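Local coordinates for porin protein associated with imipenem resistance (Acinetobacter baumannii, PDB 4FUV), which forms an eight-stranded beta-barrel in the outer membrane and probably takes part in the uptake of ornithine and of the antibiotic imipenem, at residues 43-49 / 74-80; 89-93 / 154-158; 147-153 / 167-173. One frame throughout, in Å; residues are numbered along the deposited sequence.

Contact 1 of 3, residues 43-49 / 74-80; sequences GLALGYN and NVYLNAE. With C8E ((hydroxyethyloxy)tri(ethyloxy)octane), chain C.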
loop_
_atom_site.group_PDB
_atom_site.type_symbol
_atom_site.label_atom_id
_atom_site.label_comp_id
_atom_site.label_asym_id
_atom_site.label_seq_id
_atom_site.Cartn_x
_atom_site.Cartn_y
_atom_site.Cartn_z
ATOM N N GLY A 43 -28.752 28.066 4.116
ATOM C CA GLY A 43 -29.470 27.194 5.010
ATOM C C GLY A 43 -28.742 27.056 6.321
ATOM O O GLY A 43 -27.638 27.588 6.502
ATOM N N LEU A 44 -29.365 26.317 7.227
ATOM C CA LEU A 44 -28.884 26.200 8.597
ATOM C C LEU A 44 -29.077 24.772 9.069
ATOM O O LEU A 44 -30.114 24.167 8.789
ATOM C CB LEU A 44 -29.686 27.145 9.480
ATOM C CG LEU A 44 -29.066 27.682 10.754
ATOM C CD1 LEU A 44 -27.738 28.377 10.440
ATOM C CD2 LEU A 44 -30.062 28.645 11.378
ATOM N N ALA A 45 -28.077 24.240 9.767
ATOM C CA ALA A 45 -28.139 22.913 10.370
ATOM C C ALA A 45 -27.815 22.970 11.860
ATOM O O ALA A 45 -26.758 23.460 12.267
ATOM C CB ALA A 45 -27.166 21.947 9.661
ATOM N N LEU A 46 -28.729 22.452 12.674
ATOM C CA LEU A 46 -28.512 22.356 14.105
ATOM C C LEU A 46 -28.498 20.889 14.474
ATOM O O LEU A 46 -29.519 20.201 14.358
ATOM C CB LEU A 46 -29.632 23.060 14.871
ATOM C CG LEU A 46 -29.641 22.910 16.395
ATOM C CD1 LEU A 46 -28.462 23.618 17.038
ATOM C CD2 LEU A 46 -30.954 23.426 16.973
ATOM N N GLY A 47 -27.352 20.412 14.948
ATOM C CA GLY A 47 -27.159 18.986 15.119
ATOM C C GLY A 47 -26.537 18.530 16.421
ATOM O O GLY A 47 -25.992 19.318 17.188
ATOM N N TYR A 48 -26.644 17.230 16.664
ATOM C CA TYR A 48 -25.965 16.592 17.767
ATOM C C TYR A 48 -25.218 15.387 17.248
ATOM O O TYR A 48 -25.763 14.592 16.483
ATOM C CB TYR A 48 -26.950 16.141 18.846
ATOM C CG TYR A 48 -26.277 15.383 19.983
ATOM C CD1 TYR A 48 -25.645 16.062 21.013
ATOM C CD2 TYR A 48 -26.273 13.991 20.016
ATOM C CE1 TYR A 48 -25.029 15.370 22.066
ATOM C CE2 TYR A 48 -25.654 13.289 21.054
ATOM C CZ TYR A 48 -25.028 13.988 22.077
ATOM O OH TYR A 48 -24.423 13.304 23.122
ATOM N N ASN A 49 -23.969 15.256 17.672
ATOM C CA ASN A 49 -23.180 14.063 17.402
ATOM C C ASN A 49 -22.678 13.568 18.749
ATOM O O ASN A 49 -21.990 14.292 19.484
ATOM C CB ASN A 49 -21.951 14.345 16.534
ATOM C CG ASN A 49 -22.289 14.758 15.106
ATOM O OD1 ASN A 49 -21.464 15.385 14.451
ATOM N ND2 ASN A 49 -23.486 14.411 14.618
ATOM N N ASN A 74 -21.191 16.389 21.161
ATOM C CA ASN A 74 -21.040 17.630 20.429
ATOM C C ASN A 74 -22.386 18.194 19.980
ATOM O O ASN A 74 -23.254 17.443 19.525
ATOM C CB ASN A 74 -20.177 17.359 19.210
ATOM C CG ASN A 74 -18.880 16.668 19.572
ATOM O OD1 ASN A 74 -18.104 17.171 20.380
ATOM N ND2 ASN A 74 -18.649 15.502 18.987
ATOM N N VAL A 75 -22.551 19.508 20.123
ATOM C CA VAL A 75 -23.704 20.220 19.571
ATOM C C VAL A 75 -23.191 21.254 18.579
ATOM O O VAL A 75 -22.301 22.036 18.910
ATOM C CB VAL A 75 -24.495 20.988 20.658
ATOM C CG1 VAL A 75 -25.666 21.747 20.032
ATOM C CG2 VAL A 75 -24.977 20.056 21.740
ATOM N N TYR A 76 -23.764 21.294 17.381
ATOM C CA TYR A 76 -23.262 22.227 16.372
ATOM C C TYR A 76 -24.340 23.027 15.660
ATOM O O TYR A 76 -25.483 22.572 15.473
ATOM C CB TYR A 76 -22.359 21.505 15.360
ATOM C CG TYR A 76 -23.089 20.510 14.457
ATOM C CD1 TYR A 76 -23.690 20.928 13.264
ATOM C CD2 TYR A 76 -23.157 19.161 14.780
ATOM C CE1 TYR A 76 -24.354 20.028 12.431
ATOM C CE2 TYR A 76 -23.825 18.250 13.962
ATOM C CZ TYR A 76 -24.412 18.697 12.769
ATOM O OH TYR A 76 -25.074 17.834 11.918
ATOM N N LEU A 77 -23.968 24.233 15.265
ATOM C CA LEU A 77 -24.841 25.060 14.445
ATOM C C LEU A 77 -24.048 25.558 13.239
ATOM O O LEU A 77 -23.066 26.301 13.389
ATOM C CB LEU A 77 -25.383 26.234 15.248
ATOM C CG LEU A 77 -26.309 27.159 14.468
ATOM C CD1 LEU A 77 -27.546 26.391 13.993
ATOM C CD2 LEU A 77 -26.700 28.351 15.320
ATOM N N ASN A 78 -24.454 25.122 12.052
ATOM C CA ASN A 78 -23.787 25.540 10.821
ATOM C C ASN A 78 -24.694 26.282 9.866
ATOM O O ASN A 78 -25.854 25.900 9.672
ATOM C CB ASN A 78 -23.198 24.338 10.073
ATOM C CG ASN A 78 -22.087 23.684 10.837
ATOM O OD1 ASN A 78 -21.334 24.361 11.514
ATOM N ND2 ASN A 78 -21.980 22.361 10.737
ATOM N N ALA A 79 -24.149 27.327 9.259
ATOM C CA ALA A 79 -24.721 27.873 8.023
ATOM C C ALA A 79 -24.228 27.014 6.865
ATOM O O ALA A 79 -23.051 26.631 6.825
ATOM C CB ALA A 79 -24.280 29.311 7.828
ATOM N N GLU A 80 -25.114 26.700 5.924
ATOM C CA GLU A 80 -24.697 26.019 4.704
ATOM C C GLU A 80 -24.951 26.904 3.477
ATOM O O GLU A 80 -26.072 27.344 3.218
ATOM C CB GLU A 80 -25.401 24.663 4.551
ATOM C CG GLU A 80 -25.271 23.765 5.785
ATOM C CD GLU A 80 -25.834 22.371 5.555
ATOM O OE1 GLU A 80 -26.676 22.195 4.640
ATOM O OE2 GLU A 80 -25.428 21.447 6.289
HETATM C C1 C8E C . -31.093 19.089 17.763
HETATM C C2 C8E C . -29.939 19.462 18.693
HETATM C C3 C8E C . -30.253 19.096 20.139
HETATM C C4 C8E C . -29.213 19.630 21.122
HETATM C C5 C8E C . -28.617 18.508 21.964
HETATM C C6 C8E C . -28.312 18.916 23.404
HETATM C C7 C8E C . -27.070 18.185 23.915
HETATM C C8 C8E C . -26.696 18.616 25.328
HETATM O O9 C8E C . -25.360 18.259 25.612
HETATM C C10 C8E C . -24.469 19.348 25.505
#
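Two neighbouring barrel strands, 43-49 and 74-80, run antiparallel through seven paired positions. The lipid-facing side carries Leu44, Leu46 and Leu77, all in the tp rotamer, so that Leu77 CD1 lies 3.8 Å from Leu44 CG and 4.0 Å from Leu46 CB. Tyr48, with chi1 t, lays its ring beside Val75 (CD1 to CG2, 4.1 Å), and a detergent chain runs over both, its C7 3.6 Å from Val75 CG2. On the interior side, Tyr76 takes the p rotamer, which swings its ring across the neighbouring strand: Gly47 CA sits 3.8 Å from the centroid of the Tyr76 ring in a CH-pi contact. A CB on Gly47 would collide with that ring, hence glycine. Small Ala45 leaves space beside it, its CB 3.8 Å from Glu80 OE2. The polar ends inside have partners on other strands: Glu80 and Tyr76 reach Arg22, Asn49 reaches Lys218 and, with Tyr76, Glu24, and Asn74 meets Asn106. The chemistry thus implies an apolar membrane surface backed by a polar, charge-paired barrel interior.

Contact 2 of 3, residues 89-93 / 154-158; sequences NRWAQ and FAPKI. With C8E ((hydroxyethyloxy)tri(ethyloxy)octane), chain H.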
loop_
_atom_site.group_PDB
_atom_site.type_symbol
_atom_site.label_atom_id
_atom_site.label_comp_id
_atom_site.label_asym_id
_atom_site.label_seq_id
_atom_site.Cartn_x
_atom_site.Cartn_y
_atom_site.Cartn_z
ATOM N N ASN A 89 -30.044 20.840 -11.210
ATOM C CA ASN A 89 -29.076 19.765 -11.348
ATOM C C ASN A 89 -28.748 19.267 -9.941
ATOM O O ASN A 89 -28.435 20.063 -9.057
ATOM C CB ASN A 89 -27.830 20.243 -12.086
ATOM C CG ASN A 89 -26.846 19.123 -12.342
ATOM O OD1 ASN A 89 -26.067 18.753 -11.465
ATOM N ND2 ASN A 89 -26.884 18.565 -13.545
ATOM N N ARG A 90 -28.868 17.961 -9.724
ATOM C CA ARG A 90 -28.785 17.413 -8.374
ATOM C C ARG A 90 -27.361 17.467 -7.811
ATOM O O ARG A 90 -27.169 17.660 -6.613
ATOM C CB ARG A 90 -29.353 15.988 -8.341
ATOM C CG ARG A 90 -28.316 14.900 -8.157
ATOM C CD ARG A 90 -28.696 13.615 -8.873
ATOM N NE ARG A 90 -30.035 13.156 -8.531
ATOM C CZ ARG A 90 -31.074 13.225 -9.354
ATOM N NH1 ARG A 90 -30.920 13.730 -10.570
ATOM N NH2 ARG A 90 -32.260 12.787 -8.967
ATOM N N TRP A 91 -26.361 17.312 -8.669
ATOM C CA TRP A 91 -24.978 17.418 -8.205
ATOM C C TRP A 91 -24.660 18.851 -7.803
ATOM O O TRP A 91 -24.137 19.101 -6.712
ATOM C CB TRP A 91 -24.019 16.907 -9.278
ATOM C CG TRP A 91 -24.509 15.650 -9.901
ATOM C CD1 TRP A 91 -24.835 15.455 -11.210
ATOM C CD2 TRP A 91 -24.773 14.407 -9.234
ATOM N NE1 TRP A 91 -25.268 14.166 -11.404
ATOM C CE2 TRP A 91 -25.238 13.504 -10.209
ATOM C CE3 TRP A 91 -24.655 13.976 -7.911
ATOM C CZ2 TRP A 91 -25.584 12.188 -9.898
ATOM C CZ3 TRP A 91 -24.997 12.673 -7.607
ATOM C CH2 TRP A 91 -25.458 11.795 -8.595
ATOM N N ALA A 92 -25.011 19.798 -8.668
ATOM C CA ALA A 92 -24.753 21.211 -8.400
ATOM C C ALA A 92 -25.466 21.721 -7.145
ATOM O O ALA A 92 -24.863 22.418 -6.338
ATOM C CB ALA A 92 -25.131 22.058 -9.588
ATOM N N GLN A 93 -26.749 21.398 -7.003
ATOM C CA GLN A 93 -27.538 21.852 -5.847
ATOM C C GLN A 93 -26.999 21.292 -4.525
ATOM O O GLN A 93 -27.106 21.936 -3.470
ATOM C CB GLN A 93 -29.021 21.485 -6.017
ATOM C CG GLN A 93 -29.973 22.103 -4.971
ATOM C CD GLN A 93 -30.006 21.325 -3.655
ATOM O OE1 GLN A 93 -29.665 20.137 -3.614
ATOM N NE2 GLN A 93 -30.405 21.999 -2.571
ATOM N N PHE A 154 -21.322 17.616 0.250
ATOM C CA PHE A 154 -21.915 17.174 -0.999
ATOM C C PHE A 154 -23.176 16.388 -0.677
ATOM O O PHE A 154 -23.104 15.257 -0.196
ATOM C CB PHE A 154 -20.933 16.297 -1.778
ATOM C CG PHE A 154 -21.449 15.870 -3.141
ATOM C CD1 PHE A 154 -22.020 16.798 -4.000
ATOM C CD2 PHE A 154 -21.349 14.551 -3.562
ATOM C CE1 PHE A 154 -22.496 16.418 -5.256
ATOM C CE2 PHE A 154 -21.827 14.160 -4.815
ATOM C CZ PHE A 154 -22.395 15.098 -5.661
ATOM N N ALA A 155 -24.332 16.979 -0.939
ATOM C CA ALA A 155 -25.595 16.387 -0.499
ATOM C C ALA A 155 -26.609 16.170 -1.622
ATOM O O ALA A 155 -27.692 16.755 -1.597
ATOM C CB ALA A 155 -26.218 17.242 0.621
ATOM N N PRO A 156 -26.283 15.302 -2.595
ATOM C CA PRO A 156 -27.230 15.139 -3.705
ATOM C C PRO A 156 -28.574 14.583 -3.251
ATOM O O PRO A 156 -28.630 13.653 -2.446
ATOM C CB PRO A 156 -26.517 14.163 -4.646
ATOM C CG PRO A 156 -25.556 13.401 -3.748
ATOM C CD PRO A 156 -25.107 14.415 -2.719
ATOM N N LYS A 157 -29.649 15.186 -3.750
ATOM C CA LYS A 157 -31.008 14.695 -3.513
ATOM C C LYS A 157 -31.334 13.577 -4.481
ATOM O O LYS A 157 -31.020 13.663 -5.664
ATOM C CB LYS A 157 -32.033 15.807 -3.709
ATOM C CG LYS A 157 -32.159 16.763 -2.545
ATOM C CD LYS A 157 -33.173 17.858 -2.854
ATOM C CE LYS A 157 -33.143 18.944 -1.798
ATOM N NZ LYS A 157 -33.936 20.130 -2.197
ATOM N N ILE A 158 -31.975 12.529 -3.982
ATOM C CA ILE A 158 -32.392 11.424 -4.834
ATOM C C ILE A 158 -33.740 11.778 -5.441
ATOM O O ILE A 158 -33.995 11.529 -6.618
ATOM C CB ILE A 158 -32.419 10.104 -4.054
ATOM C CG1 ILE A 158 -30.989 9.599 -3.901
ATOM C CG2 ILE A 158 -33.285 9.069 -4.757
ATOM C CD1 ILE A 158 -30.692 8.981 -2.572
HETATM C C1 C8E H . -18.325 23.308 -10.537
HETATM C C2 C8E H . -19.673 22.892 -9.941
HETATM C C3 C8E H . -20.612 22.374 -11.025
HETATM C C4 C8E H . -21.316 21.089 -10.598
HETATM C C5 C8E H . -22.479 20.782 -11.546
HETATM C C6 C8E H . -22.414 19.332 -12.027
HETATM O O HOH W 1 -29.439 18.005 -4.917
HETATM O O HOH W 2 -28.800 19.200 -1.304
#
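At one end of the barrel the short helix that begins at Arg90 meets the loop following strand 147-154. Direct hydrogen bonds come from Arg90, whose long side chain can cross the gap: NH2 donates to Ile158 O at 3.2 Å, and NE makes a weak bond to Lys157 O at 3.1 Å. A guanidinium suits the place because it offers several N-H donors to two successive backbone carbonyls.

Apolar packing is the work of Trp91. Its CE3 approaches Phe154 CZ edge to edge at 3.4 Å, and its CZ3 lies 3.6 Å from Pro156 CB; the proline ring gives a compact apolar surface for the indole.

Two waters complete the joint. One donates to Arg90 O (2.9 Å) and Gln93 OE1 (2.5 Å) and accepts from Lys157 N (3.1 Å); the other donates to Gln93 OE1 (2.6 Å) and Ala155 O (2.7 Å). Lys157 also makes a cation-pi contact with Phe224.

Within the helix segment, Asn89 is the N-cap, its OD1 accepting from Ala92 N at 3.2 Å, while Ala92 CB lies 3.5 Å from detergent C5.

The chemistry is that of an interface: aromatic and detergent contacts occur beside water-mediated and guanidinium bonds, consistent with a barrel end near the membrane boundary.

Contact 3 of 3, residues 147-153 / 167-173; sequences APYLGFG and EVGAYYT. With C8E ((hydroxyethyloxy)tri(ethyloxy)octane), chain K; C8E ((hydroxyethyloxy)tri(ethyloxy)octane), chain J.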
loop_
_atom_site.group_PDB
_atom_site.type_symbol
_atom_site.label_atom_id
_atom_site.label_comp_id
_atom_site.label_asym_id
_atom_site.label_seq_id
_atom_site.Cartn_x
_atom_site.Cartn_y
_atom_site.Cartn_z
ATOM N N ALA A 147 -16.257 26.236 19.498
ATOM C CA ALA A 147 -15.170 26.175 18.519
ATOM C C ALA A 147 -15.721 26.477 17.131
ATOM O O ALA A 147 -16.739 25.919 16.733
ATOM C CB ALA A 147 -14.523 24.799 18.524
ATOM N N PRO A 148 -15.041 27.358 16.385
ATOM C CA PRO A 148 -15.455 27.679 15.018
ATOM C C PRO A 148 -15.241 26.468 14.125
ATOM O O PRO A 148 -14.345 25.652 14.386
ATOM C CB PRO A 148 -14.479 28.790 14.599
ATOM C CG PRO A 148 -13.783 29.207 15.835
ATOM C CD PRO A 148 -13.792 28.037 16.754
ATOM N N TYR A 149 -16.056 26.363 13.086
ATOM C CA TYR A 149 -16.031 25.235 12.177
ATOM C C TYR A 149 -16.078 25.728 10.739
ATOM O O TYR A 149 -16.780 26.683 10.432
ATOM C CB TYR A 149 -17.281 24.364 12.408
ATOM C CG TYR A 149 -17.387 23.189 11.453
ATOM C CD1 TYR A 149 -16.547 22.077 11.582
ATOM C CD2 TYR A 149 -18.337 23.175 10.436
ATOM C CE1 TYR A 149 -16.650 20.985 10.706
ATOM C CE2 TYR A 149 -18.454 22.090 9.568
ATOM C CZ TYR A 149 -17.597 21.006 9.699
ATOM O OH TYR A 149 -17.706 19.931 8.836
ATOM N N LEU A 150 -15.347 25.055 9.859
ATOM C CA LEU A 150 -15.438 25.295 8.426
ATOM C C LEU A 150 -15.427 23.932 7.771
ATOM O O LEU A 150 -14.644 23.068 8.152
ATOM C CB LEU A 150 -14.243 26.125 7.913
ATOM C CG LEU A 150 -14.192 26.303 6.392
ATOM C CD1 LEU A 150 -15.375 27.153 5.915
ATOM C CD2 LEU A 150 -12.842 26.880 5.861
ATOM N N GLY A 151 -16.285 23.727 6.785
ATOM C CA GLY A 151 -16.313 22.443 6.114
ATOM C C GLY A 151 -16.922 22.556 4.747
ATOM O O GLY A 151 -17.429 23.612 4.382
ATOM N N PHE A 152 -16.874 21.464 3.994
ATOM C CA PHE A 152 -17.451 21.435 2.658
ATOM C C PHE A 152 -18.254 20.157 2.507
ATOM O O PHE A 152 -17.828 19.088 2.951
ATOM C CB PHE A 152 -16.351 21.525 1.589
ATOM C CG PHE A 152 -15.420 22.694 1.786
ATOM C CD1 PHE A 152 -14.306 22.586 2.619
ATOM C CD2 PHE A 152 -15.673 23.910 1.172
ATOM C CE1 PHE A 152 -13.465 23.667 2.824
ATOM C CE2 PHE A 152 -14.824 24.998 1.365
ATOM C CZ PHE A 152 -13.722 24.876 2.189
ATOM N N GLY A 153 -19.432 20.264 1.901
ATOM C CA GLY A 153 -20.335 19.125 1.826
ATOM C C GLY A 153 -20.871 18.853 0.435
ATOM O O GLY A 153 -20.867 19.737 -0.455
ATOM N N GLU A 167 -19.684 15.020 4.346
ATOM C CA GLU A 167 -19.173 16.329 4.723
ATOM C C GLU A 167 -17.799 16.185 5.348
ATOM O O GLU A 167 -17.558 15.294 6.184
ATOM C CB GLU A 167 -20.111 17.029 5.709
ATOM C CG GLU A 167 -19.752 18.497 5.989
ATOM C CD GLU A 167 -20.705 19.180 6.976
ATOM O OE1 GLU A 167 -21.930 19.198 6.723
ATOM O OE2 GLU A 167 -20.229 19.698 8.010
ATOM N N VAL A 168 -16.897 17.070 4.957
ATOM C CA VAL A 168 -15.567 17.093 5.559
ATOM C C VAL A 168 -15.239 18.519 5.977
ATOM O O VAL A 168 -15.499 19.474 5.237
ATOM C CB VAL A 168 -14.468 16.516 4.615
ATOM C CG1 VAL A 168 -14.845 15.111 4.147
ATOM C CG2 VAL A 168 -14.238 17.421 3.422
ATOM N N GLY A 169 -14.703 18.666 7.183
ATOM C CA GLY A 169 -14.271 19.965 7.651
ATOM C C GLY A 169 -13.331 19.875 8.835
ATOM O O GLY A 169 -12.677 18.842 9.064
ATOM N N ALA A 170 -13.276 20.949 9.613
ATOM C CA ALA A 170 -12.446 20.941 10.810
ATOM C C ALA A 170 -12.880 22.015 11.791
ATOM O O ALA A 170 -13.303 23.101 11.388
ATOM C CB ALA A 170 -10.954 21.119 10.433
ATOM N N TYR A 171 -12.792 21.692 13.074
ATOM C CA TYR A 171 -13.023 22.655 14.129
ATOM C C TYR A 171 -11.677 23.215 14.546
ATOM O O TYR A 171 -10.709 22.472 14.648
ATOM C CB TYR A 171 -13.695 21.975 15.335
ATOM C CG TYR A 171 -15.078 21.418 15.045
ATOM C CD1 TYR A 171 -16.198 22.246 15.040
ATOM C CD2 TYR A 171 -15.268 20.067 14.795
ATOM C CE1 TYR A 171 -17.477 21.731 14.785
ATOM C CE2 TYR A 171 -16.535 19.550 14.533
ATOM C CZ TYR A 171 -17.627 20.382 14.539
ATOM O OH TYR A 171 -18.876 19.850 14.285
ATOM N N TYR A 172 -11.605 24.520 14.761
ATOM C CA TYR A 172 -10.429 25.101 15.375
ATOM C C TYR A 172 -10.603 24.974 16.879
ATOM O O TYR A 172 -11.376 25.710 17.487
ATOM C CB TYR A 172 -10.268 26.565 14.988
ATOM C CG TYR A 172 -9.196 27.293 15.784
ATOM C CD1 TYR A 172 -7.893 26.814 15.850
ATOM C CD2 TYR A 172 -9.489 28.470 16.455
ATOM C CE1 TYR A 172 -6.907 27.495 16.576
ATOM C CE2 TYR A 172 -8.511 29.161 17.177
ATOM C CZ TYR A 172 -7.231 28.663 17.238
ATOM O OH TYR A 172 -6.283 29.349 17.961
ATOM N N THR A 173 -9.881 24.029 17.463
ATOM C CA THR A 173 -10.035 23.678 18.871
ATOM C C THR A 173 -8.850 24.069 19.742
ATOM O O THR A 173 -8.958 24.096 20.974
ATOM C CB THR A 173 -10.186 22.161 18.998
ATOM O OG1 THR A 173 -9.067 21.533 18.362
ATOM C CG2 THR A 173 -11.456 21.715 18.292
HETATM C C8 C8E K . -12.321 29.164 11.496
HETATM O O9 C8E K . -11.105 29.783 11.913
HETATM C C10 C8E K . -11.301 30.693 12.985
HETATM C C11 C8E K . -9.970 31.325 13.377
HETATM O O12 C8E K . -10.218 32.578 13.989
HETATM C C13 C8E K . -10.532 32.447 15.366
HETATM O O15 C8E K . -11.884 31.741 18.165
HETATM C C16 C8E K . -12.282 30.832 19.181
HETATM C C17 C8E K . -11.530 29.530 18.934
HETATM O O18 C8E K . -11.489 28.758 20.115
HETATM C C19 C8E K . -10.453 27.799 20.055
HETATM C C20 C8E K . -9.124 28.457 20.427
HETATM O O21 C8E K . -8.449 27.713 21.422
HETATM C C8 C8E J . -11.280 23.143 6.409
HETATM O O9 C8E J . -11.463 21.776 6.071
HETATM C C10 C8E J . -11.295 21.561 4.677
HETATM C C11 C8E J . -10.793 20.133 4.447
HETATM O O18 C8E J . -6.738 20.766 9.267
HETATM C C19 C8E J . -6.110 21.905 8.729
HETATM C C20 C8E J . -7.217 22.765 8.134
HETATM O O21 C8E J . -7.415 23.857 9.004
#
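This is a beta hairpin of the barrel wall, strand 147-154 pairing antiparallel with strand 162-172. Glu167 begins the second segment on the interior side, where its OE2 accepts a 2.7 Å hydrogen bond from Tyr149 OH and its OE1 is bonded to Tyr96, so the buried carboxylate has hydroxyl partners at both oxygens. Val168 turns outward, as suits a membrane-facing site, and its backbone exchanges hydrogen bonds with Phe152: N to Phe152 O at 3.0 Å, O from Phe152 N at 2.7 Å. Gly169 stands opposite Gly151, their CA atoms only 3.6 Å apart. A CB on Gly169 would strike Tyr149 OH and Leu150 O, so the absence of side chains lets the strands close up and the tyrosine cross over them. Ala170 bonds through N to Leu150 O (2.9 Å) and through O to Leu150 N (3.2 Å), its small methyl group on the outer side. Tyr171 points inward again and its ring meets that of Tyr149 obliquely, centroids 4.5 Å apart, and touches Tyr76 over the intervening strand 95-114. Tyr172 N donates to Pro148 O at 3.0 Å; proline is tolerated because this bond uses its carbonyl, and Pro148 CD packs 4.2 Å from Tyr172 CB. Tyr172 CE2 lies 3.4 Å from C20 of the detergent of chain K. Thr173 leaves the strand, its CG2 4.4 Å from Ala147 CB.

From the N terminus, contact 1 closes first, joining strand 42-56 to strand 64-81 as a hairpin. The chain then passes into helix 90-94, where contact 2 opens, and its long loop shuts only when the chain emerges from strand 147-154. Contact 3 opens just before that closure and ends after it, so contacts 2 and 3 cross, adjoining in sequence, while contact 1 precedes both in series. Contacts 1 and 3 belong to the same curled sheet and meet inside the barrel, over the intervening strand 95-114: Tyr76 packs on Tyr171, and Asn78 on Tyr149. Contact 2, centred about 19 Å from the centre of contact 1 and 21 Å from that of contact 3, ties the helix to the hairpin's connecting loop.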